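Long-range contacts in bifunctional dTDP-4-dehydrorhamnose 3,5-epimerase/dTDP-4-dehydrorhamnose reductase (Arabidopsis thaliana, PDB 4QQR), which epimerises and then reduces dTDP-4-keto-6-deoxyglucose to dTDP-beta-L-rhamnose with NADPH, and can also form UDP-beta-L-rhamnose: residues 20-24 / 176-180; 108-114 / 160-166. All blocks are in the same frame, centred on the assembly; numbering follows the deposited sequence.

Contact 1. Residues 20-24 / 176-180. With SO4 (sulfate ion), chain H.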
ATOM      1  N   LYS A  20     -15.528   9.020  15.295  1.00 58.02           N
ATOM      2  CA  LYS A  20     -16.828   9.499  15.804  1.00 58.36           C
ATOM      3  C   LYS A  20     -17.534  10.371  14.762  1.00 59.62           C
ATOM      4  O   LYS A  20     -18.763  10.378  14.651  1.00 60.48           O
ATOM      5  CB  LYS A  20     -16.704  10.235  17.152  1.00 58.43           C
ATOM      6  CG  LYS A  20     -16.081  11.634  17.129  1.00 61.13           C
ATOM      7  CD  LYS A  20     -16.173  12.315  18.507  1.00 55.36           C
ATOM      8  CE  LYS A  20     -17.618  12.322  19.022  1.00 65.24           C
ATOM      9  NZ  LYS A  20     -17.817  13.006  20.350  1.00 69.30           N
ATOM     10  N   THR A  21     -16.723  11.092  13.998  1.00 62.21           N
ATOM     11  CA  THR A  21     -17.180  11.906  12.882  1.00 62.41           C
ATOM     12  C   THR A  21     -18.119  11.145  11.936  1.00 55.95           C
ATOM     13  O   THR A  21     -19.103  11.702  11.465  1.00 59.24           O
ATOM     14  CB  THR A  21     -15.950  12.420  12.086  1.00 63.39           C
ATOM     15  OG1 THR A  21     -15.341  13.509  12.793  1.00 64.10           O
ATOM     16  CG2 THR A  21     -16.340  12.862  10.671  1.00 60.52           C
ATOM     17  N   GLY A  22     -17.827   9.874  11.680  1.00 49.21           N
ATOM     18  CA  GLY A  22     -18.461   9.153  10.589  1.00 51.70           C
ATOM     19  C   GLY A  22     -19.727   8.369  10.895  1.00 52.27           C
ATOM     20  O   GLY A  22     -20.199   8.345  12.030  1.00 54.86           O
ATOM     21  N   TRP A  23     -20.270   7.709   9.877  1.00 49.34           N
ATOM     22  CA  TRP A  23     -21.552   7.029  10.003  1.00 47.67           C
ATOM     23  C   TRP A  23     -21.467   5.833  10.960  1.00 50.38           C
ATOM     24  O   TRP A  23     -22.086   5.833  12.024  1.00 51.54           O
ATOM     25  CB  TRP A  23     -22.078   6.626   8.614  1.00 50.60           C
ATOM     26  CG  TRP A  23     -23.517   6.113   8.572  1.00 48.38           C
ATOM     27  CD1 TRP A  23     -24.449   6.184   9.569  1.00 47.85           C
ATOM     28  CD2 TRP A  23     -24.163   5.449   7.473  1.00 45.64           C
ATOM     29  NE1 TRP A  23     -25.630   5.613   9.160  1.00 45.22           N
ATOM     30  CE2 TRP A  23     -25.482   5.155   7.880  1.00 46.45           C
ATOM     31  CE3 TRP A  23     -23.760   5.087   6.184  1.00 42.47           C
ATOM     32  CZ2 TRP A  23     -26.394   4.505   7.048  1.00 45.38           C
ATOM     33  CZ3 TRP A  23     -24.663   4.442   5.359  1.00 43.91           C
ATOM     34  CH2 TRP A  23     -25.965   4.151   5.796  1.00 44.89           C
ATOM     35  N   ILE A  24     -20.694   4.818  10.585  1.00 51.69           N
ATOM     36  CA  ILE A  24     -20.512   3.625  11.415  1.00 49.12           C
ATOM     37  C   ILE A  24     -19.942   3.909  12.830  1.00 46.49           C
ATOM     38  O   ILE A  24     -20.436   3.377  13.838  1.00 42.14           O
ATOM     39  CB  ILE A  24     -19.647   2.594  10.660  1.00 51.07           C
ATOM     40  CG1 ILE A  24     -20.446   2.016   9.496  1.00 50.29           C
ATOM     41  CG2 ILE A  24     -19.165   1.463  11.582  1.00 47.98           C
ATOM     42  CD1 ILE A  24     -19.660   1.012   8.667  1.00 47.95           C
ATOM     43  N   ASN A 176     -30.702   9.763   6.392  1.00 53.27           N
ATOM     44  CA  ASN A 176     -29.259   9.889   6.299  1.00 51.43           C
ATOM     45  C   ASN A 176     -28.775   9.744   4.864  1.00 53.83           C
ATOM     46  O   ASN A 176     -28.850   8.661   4.291  1.00 52.76           O
ATOM     47  CB  ASN A 176     -28.602   8.837   7.191  1.00 53.78           C
ATOM     48  CG  ASN A 176     -27.091   8.959   7.237  1.00 56.18           C
ATOM     49  OD1 ASN A 176     -26.433   9.171   6.213  1.00 58.25           O
ATOM     50  ND2 ASN A 176     -26.527   8.815   8.438  1.00 54.07           N
ATOM     51  N   PRO A 177     -28.246  10.834   4.289  1.00 54.37           N
ATOM     52  CA  PRO A 177     -27.796  10.878   2.895  1.00 55.22           C
ATOM     53  C   PRO A 177     -26.751   9.813   2.538  1.00 54.97           C
ATOM     54  O   PRO A 177     -26.552   9.515   1.352  1.00 52.07           O
ATOM     55  CB  PRO A 177     -27.188  12.289   2.772  1.00 53.79           C
ATOM     56  CG  PRO A 177     -26.968  12.748   4.156  1.00 49.64           C
ATOM     57  CD  PRO A 177     -28.060  12.133   4.954  1.00 52.20           C
ATOM     58  N   ARG A 178     -26.090   9.244   3.541  1.00 52.49           N
ATOM     59  CA  ARG A 178     -25.097   8.210   3.265  1.00 52.26           C
ATOM     60  C   ARG A 178     -25.765   6.856   3.015  1.00 49.01           C
ATOM     61  O   ARG A 178     -25.204   5.979   2.364  1.00 50.06           O
ATOM     62  CB  ARG A 178     -24.066   8.138   4.397  1.00 56.47           C
ATOM     63  CG  ARG A 178     -22.844   9.047   4.207  1.00 58.53           C
ATOM     64  CD  ARG A 178     -22.330   9.536   5.542  1.00 57.89           C
ATOM     65  NE  ARG A 178     -23.219  10.554   6.087  1.00 65.25           N
ATOM     66  CZ  ARG A 178     -23.499  10.717   7.380  1.00 67.21           C
ATOM     67  NH1 ARG A 178     -22.957   9.921   8.300  1.00 59.88           N
ATOM     68  NH2 ARG A 178     -24.335  11.687   7.752  1.00 63.91           N
ATOM     69  N   ASN A 179     -26.978   6.710   3.531  1.00 49.64           N
ATOM     70  CA  ASN A 179     -27.771   5.504   3.345  1.00 47.71           C
ATOM     71  C   ASN A 179     -27.986   5.190   1.867  1.00 45.76           C
ATOM     72  O   ASN A 179     -28.414   6.047   1.104  1.00 50.33           O
ATOM     73  CB  ASN A 179     -29.103   5.657   4.097  1.00 46.31           C
ATOM     74  CG  ASN A 179     -29.867   4.347   4.244  1.00 46.60           C
ATOM     75  OD1 ASN A 179     -29.896   3.510   3.332  1.00 47.74           O
ATOM     76  ND2 ASN A 179     -30.506   4.171   5.397  1.00 45.56           N
ATOM     77  N   PHE A 180     -27.679   3.962   1.461  1.00 45.44           N
ATOM     78  CA  PHE A 180     -27.726   3.623   0.047  1.00 46.87           C
ATOM     79  C   PHE A 180     -29.136   3.729  -0.500  1.00 48.93           C
ATOM     80  O   PHE A 180     -29.329   4.178  -1.631  1.00 49.11           O
ATOM     81  CB  PHE A 180     -27.171   2.230  -0.226  1.00 44.70           C
ATOM     82  CG  PHE A 180     -27.227   1.838  -1.682  1.00 46.17           C
ATOM     83  CD1 PHE A 180     -26.243   2.247  -2.560  1.00 47.96           C
ATOM     84  CD2 PHE A 180     -28.269   1.070  -2.173  1.00 46.44           C
ATOM     85  CE1 PHE A 180     -26.291   1.894  -3.900  1.00 51.02           C
ATOM     86  CE2 PHE A 180     -28.322   0.717  -3.509  1.00 48.85           C
ATOM     87  CZ  PHE A 180     -27.327   1.129  -4.373  1.00 49.91           C
TER
HETATM   88  S   SO4 H 406     -18.713   8.808   6.522  1.00 77.63           S
HETATM   89  O1  SO4 H 406     -19.076   7.990   5.359  1.00 69.78           O
HETATM   90  O2  SO4 H 406     -17.256   8.965   6.503  1.00 78.40           O
HETATM   91  O3  SO4 H 406     -19.124   8.126   7.751  1.00 66.25           O
HETATM   92  O4  SO4 H 406     -19.368  10.125   6.490  1.00 67.94           O

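Contact 2. Residues 108-114 / 160-166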
ATOM      1  N   LEU A 108      -8.143  -5.629  16.551  1.00 44.61           N
ATOM      2  CA  LEU A 108      -8.564  -4.441  15.854  1.00 40.13           C
ATOM      3  C   LEU A 108      -9.630  -4.842  14.840  1.00 39.30           C
ATOM      4  O   LEU A 108      -9.385  -5.632  13.931  1.00 37.22           O
ATOM      5  CB  LEU A 108      -7.355  -3.834  15.146  1.00 40.36           C
ATOM      6  CG  LEU A 108      -7.659  -2.852  14.029  1.00 40.36           C
ATOM      7  CD1 LEU A 108      -8.401  -1.671  14.622  1.00 40.70           C
ATOM      8  CD2 LEU A 108      -6.371  -2.433  13.382  1.00 37.40           C
ATOM      9  N   ILE A 109     -10.824  -4.304  15.019  1.00 43.85           N
ATOM     10  CA  ILE A 109     -11.903  -4.495  14.063  1.00 39.91           C
ATOM     11  C   ILE A 109     -11.804  -3.404  13.017  1.00 41.19           C
ATOM     12  O   ILE A 109     -12.088  -2.239  13.295  1.00 41.00           O
ATOM     13  CB  ILE A 109     -13.256  -4.406  14.743  1.00 34.87           C
ATOM     14  CG1 ILE A 109     -13.351  -5.461  15.854  1.00 37.51           C
ATOM     15  CG2 ILE A 109     -14.360  -4.566  13.717  1.00 36.38           C
ATOM     16  CD1 ILE A 109     -13.293  -6.919  15.365  1.00 35.79           C
ATOM     17  N   ASN A 110     -11.385  -3.784  11.818  1.00 41.44           N
ATOM     18  CA  ASN A 110     -11.216  -2.837  10.720  1.00 41.34           C
ATOM     19  C   ASN A 110     -12.380  -2.899   9.700  1.00 40.95           C
ATOM     20  O   ASN A 110     -12.501  -3.847   8.926  1.00 41.87           O
ATOM     21  CB  ASN A 110      -9.844  -3.070  10.072  1.00 40.31           C
ATOM     22  CG  ASN A 110      -9.582  -2.167   8.888  1.00 42.08           C
ATOM     23  OD1 ASN A 110      -9.559  -0.947   9.016  1.00 45.06           O
ATOM     24  ND2 ASN A 110      -9.326  -2.771   7.731  1.00 44.73           N
ATOM     25  N   TYR A 111     -13.249  -1.895   9.748  1.00 37.34           N
ATOM     26  CA  TYR A 111     -14.320  -1.721   8.783  1.00 31.92           C
ATOM     27  C   TYR A 111     -13.742  -1.275   7.450  1.00 39.06           C
ATOM     28  O   TYR A 111     -12.999  -0.304   7.373  1.00 42.18           O
ATOM     29  CB  TYR A 111     -15.326  -0.696   9.316  1.00 32.68           C
ATOM     30  CG  TYR A 111     -15.998  -1.181  10.579  1.00 37.88           C
ATOM     31  CD1 TYR A 111     -17.062  -2.086  10.528  1.00 35.24           C
ATOM     32  CD2 TYR A 111     -15.531  -0.797  11.825  1.00 37.64           C
ATOM     33  CE1 TYR A 111     -17.653  -2.551  11.674  1.00 35.89           C
ATOM     34  CE2 TYR A 111     -16.118  -1.264  12.980  1.00 37.04           C
ATOM     35  CZ  TYR A 111     -17.178  -2.136  12.900  1.00 39.47           C
ATOM     36  OH  TYR A 111     -17.762  -2.587  14.058  1.00 41.06           O
ATOM     37  N   ALA A 112     -14.065  -2.001   6.390  1.00 43.13           N
ATOM     38  CA  ALA A 112     -13.446  -1.755   5.092  1.00 44.75           C
ATOM     39  C   ALA A 112     -14.462  -2.059   4.007  1.00 43.21           C
ATOM     40  O   ALA A 112     -15.656  -2.101   4.285  1.00 39.52           O
ATOM     41  CB  ALA A 112     -12.171  -2.597   4.920  1.00 39.78           C
ATOM     42  N   THR A 113     -13.988  -2.303   2.786  1.00 44.18           N
ATOM     43  CA  THR A 113     -14.874  -2.319   1.626  1.00 43.51           C
ATOM     44  C   THR A 113     -14.874  -3.615   0.824  1.00 44.08           C
ATOM     45  O   THR A 113     -13.845  -4.278   0.681  1.00 41.10           O
ATOM     46  CB  THR A 113     -14.535  -1.167   0.664  1.00 44.38           C
ATOM     47  OG1 THR A 113     -15.501  -1.139  -0.394  1.00 47.37           O
ATOM     48  CG2 THR A 113     -13.119  -1.334   0.085  1.00 39.34           C
ATOM     49  N   GLY A 114     -16.039  -3.960   0.286  1.00 40.08           N
ATOM     50  CA  GLY A 114     -16.140  -5.118  -0.576  1.00 38.74           C
ATOM     51  C   GLY A 114     -16.204  -4.672  -2.014  1.00 40.38           C
ATOM     52  O   GLY A 114     -16.214  -5.490  -2.938  1.00 38.99           O
ATOM     53  N   ASN A 160      -3.810  -9.939  14.230  1.00 43.61           N
ATOM     54  CA  ASN A 160      -4.726  -9.424  15.250  1.00 42.53           C
ATOM     55  C   ASN A 160      -5.872  -8.607  14.636  1.00 41.48           C
ATOM     56  O   ASN A 160      -6.797  -8.191  15.322  1.00 40.80           O
ATOM     57  CB  ASN A 160      -3.946  -8.532  16.200  1.00 36.87           C
ATOM     58  CG  ASN A 160      -3.463  -7.275  15.515  1.00 45.09           C
ATOM     59  OD1 ASN A 160      -2.962  -7.322  14.382  1.00 44.95           O
ATOM     60  ND2 ASN A 160      -3.657  -6.130  16.168  1.00 45.25           N
ATOM     61  N   VAL A 161      -5.779  -8.360  13.339  1.00 39.34           N
ATOM     62  CA  VAL A 161      -6.717  -7.503  12.650  1.00 39.20           C
ATOM     63  C   VAL A 161      -7.844  -8.320  12.031  1.00 43.47           C
ATOM     64  O   VAL A 161      -7.625  -9.397  11.464  1.00 43.40           O
ATOM     65  CB  VAL A 161      -5.996  -6.693  11.555  1.00 38.58           C
ATOM     66  CG1 VAL A 161      -6.976  -5.903  10.693  1.00 36.04           C
ATOM     67  CG2 VAL A 161      -4.997  -5.779  12.181  1.00 39.45           C
ATOM     68  N   CYS A 162      -9.059  -7.800  12.161  1.00 43.17           N
ATOM     69  CA  CYS A 162     -10.225  -8.414  11.548  1.00 42.94           C
ATOM     70  C   CYS A 162     -10.854  -7.446  10.535  1.00 44.50           C
ATOM     71  O   CYS A 162     -11.620  -6.552  10.897  1.00 42.94           O
ATOM     72  CB  CYS A 162     -11.234  -8.828  12.616  1.00 40.52           C
ATOM     73  SG  CYS A 162     -12.714  -9.646  11.955  1.00 44.69           S
ATOM     74  N   THR A 163     -10.495  -7.634   9.265  1.00 44.82           N
ATOM     75  CA  THR A 163     -11.013  -6.834   8.164  1.00 40.87           C
ATOM     76  C   THR A 163     -12.415  -7.262   7.723  1.00 40.55           C
ATOM     77  O   THR A 163     -12.668  -8.433   7.422  1.00 37.92           O
ATOM     78  CB  THR A 163     -10.060  -6.884   6.983  1.00 37.50           C
ATOM     79  OG1 THR A 163      -8.867  -6.204   7.348  1.00 40.16           O
ATOM     80  CG2 THR A 163     -10.659  -6.208   5.754  1.00 39.51           C
ATOM     81  N   LEU A 164     -13.314  -6.283   7.704  1.00 38.92           N
ATOM     82  CA  LEU A 164     -14.715  -6.481   7.348  1.00 41.56           C
ATOM     83  C   LEU A 164     -15.037  -5.780   6.018  1.00 43.68           C
ATOM     84  O   LEU A 164     -14.877  -4.552   5.893  1.00 38.80           O
ATOM     85  CB  LEU A 164     -15.629  -5.964   8.472  1.00 36.38           C
ATOM     86  CG  LEU A 164     -15.957  -6.876   9.670  1.00 35.73           C
ATOM     87  CD1 LEU A 164     -14.884  -7.881   9.903  1.00 37.79           C
ATOM     88  CD2 LEU A 164     -16.174  -6.083  10.950  1.00 33.13           C
ATOM     89  N   ARG A 165     -15.478  -6.556   5.024  1.00 40.11           N
ATOM     90  CA  ARG A 165     -15.848  -5.986   3.732  1.00 37.90           C
ATOM     91  C   ARG A 165     -17.309  -5.540   3.736  1.00 42.17           C
ATOM     92  O   ARG A 165     -18.226  -6.349   3.525  1.00 45.07           O
ATOM     93  CB  ARG A 165     -15.591  -6.977   2.599  1.00 37.39           C
ATOM     94  CG  ARG A 165     -14.150  -7.480   2.502  1.00 39.83           C
ATOM     95  CD  ARG A 165     -13.949  -8.240   1.198  1.00 42.11           C
ATOM     96  NE  ARG A 165     -12.585  -8.711   0.973  1.00 39.30           N
ATOM     97  CZ  ARG A 165     -12.279  -9.887   0.429  1.00 41.87           C
ATOM     98  NH1 ARG A 165     -13.241 -10.727   0.070  1.00 42.41           N
ATOM     99  NH2 ARG A 165     -11.007 -10.229   0.252  1.00 39.93           N
ATOM    100  N   VAL A 166     -17.517  -4.249   3.986  1.00 41.13           N
ATOM    101  CA  VAL A 166     -18.844  -3.632   3.971  1.00 37.54           C
ATOM    102  C   VAL A 166     -19.123  -3.128   2.561  1.00 39.83           C
ATOM    103  O   VAL A 166     -18.239  -2.547   1.930  1.00 45.12           O
ATOM    104  CB  VAL A 166     -18.918  -2.462   4.992  1.00 38.90           C
ATOM    105  CG1 VAL A 166     -20.099  -1.529   4.711  1.00 39.32           C
ATOM    106  CG2 VAL A 166     -18.962  -2.994   6.412  1.00 35.47           C
TER

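Contact 1. Residues 20-24 / 176-180
The indole of W23 receives the amide of N176 over one face: ND2 of N176 stands 3.4 Å above the ring plane of W23, displaced toward the pyrrole rim, with amide and ring planes 33° apart. ND2 and NE1 are both donors, so the two nitrogens meet by packing alone, and no hydrogen bond joins the segments. Farther along the indole, CE3 of W23 lies 3.5 Å from CB of R178, while CZ3 and CH2 reach the backbone of R178 and N179. The guanidinium of R178 is steeply turned from the indole, 73° between planes. NH1 of R178 comes back to CB of W23 (3.4 Å), which lies at its edge, because the arginine chain bends at chi2 and chi3. Over one guanidinium face sits OD1 of N176, which also accepts from the backbone N of R178 (2.7 Å), an Asx turn that holds the N176 amide in place. W23 reaches this loop because CG stands anti to its own backbone N (chi1 -170°). With an alanine here, a gap would probably part the helix start from the loop, and the N176 amide and R178 CB would lose the surface they rest on. The sulfate, probably from the crystallisation liquor, accepts a hydrogen bond from W23 N, whose very short length is doubtful, and is also hydrogen-bonded to T71 OG1. With G22 as N-cap, this glycine-rich turn is characteristic of Rossmann dinucleotide sites, and the anion's place is consistent with a cofactor phosphate; W23 and I24 probably bind NADPH, as in related enzymes. The turn leads from strand 14-18 into helix 23-34, the loop follows strand 161-166 and enters helix 180-186 with N179 as N-cap, and L200 of helix 200-212 also touches W23.

Contact 2. Residues 108-114 / 160-166
L108 to T113 pair residue for residue with V161 to V166 as neighbouring parallel strands in the central sheet of the Rossmann fold. Backbone bonds alternate in direction: C162 N gives to L108 O (2.8 Å), N110 N to C162 O, L164 N to N110 O, and so on to G114 N. The strand axes approach to 4.2 Å and cross at -37°, the twist expected of such a sheet. On the face bearing I109, Y111 and L164, CD2 of L164 fits against CG2 of I109 (3.6 Å) and lies obliquely to the Y111 ring, 3.9 Å from its CE1. With chi1 at -64° the Y111 ring stays beside its own backbone N, alongside L164 and pointing the same way. Its hydroxyl is hydrogen-bonded to S207. Y111 is an NADPH-binding residue by similarity. The opposite face, with L108, N110 and T163, meets helices 80-103 and 143-155. R165 extends from this face with all three guanidinium nitrogens engaged: NE in a salt bridge with E152, NH1 with N220 and K132 O, NH2 with E133 O. Between N110 and T163, lying side by side, a weak hydrogen bond runs nearly straight (166°) from N110 ND2 to T163 OG1, 3.5 Å away.

Overall arrangement
Along the chain, contact 2 is nested inside the loop that contact 1 closes: 20-24 comes first, then strands 107-113 and 161-166, and finally 176-180. The centres are about 17 Å apart, yet the two meet where I24 CG2 packs 4.2 Å from Y111 CG, so the helix that starts at the glycine-rich turn rests against the sheet. Contact 2 lies within the parallel sheet, between strands 63-66 and 217-220, whereas contact 1 joins the start of helix 23-34 to the loop that follows strand 161-166. They illustrate the Rossmann principle: a buried sheet positions its loops, and here residues from both contacts belong, by similarity, to one NADPH site.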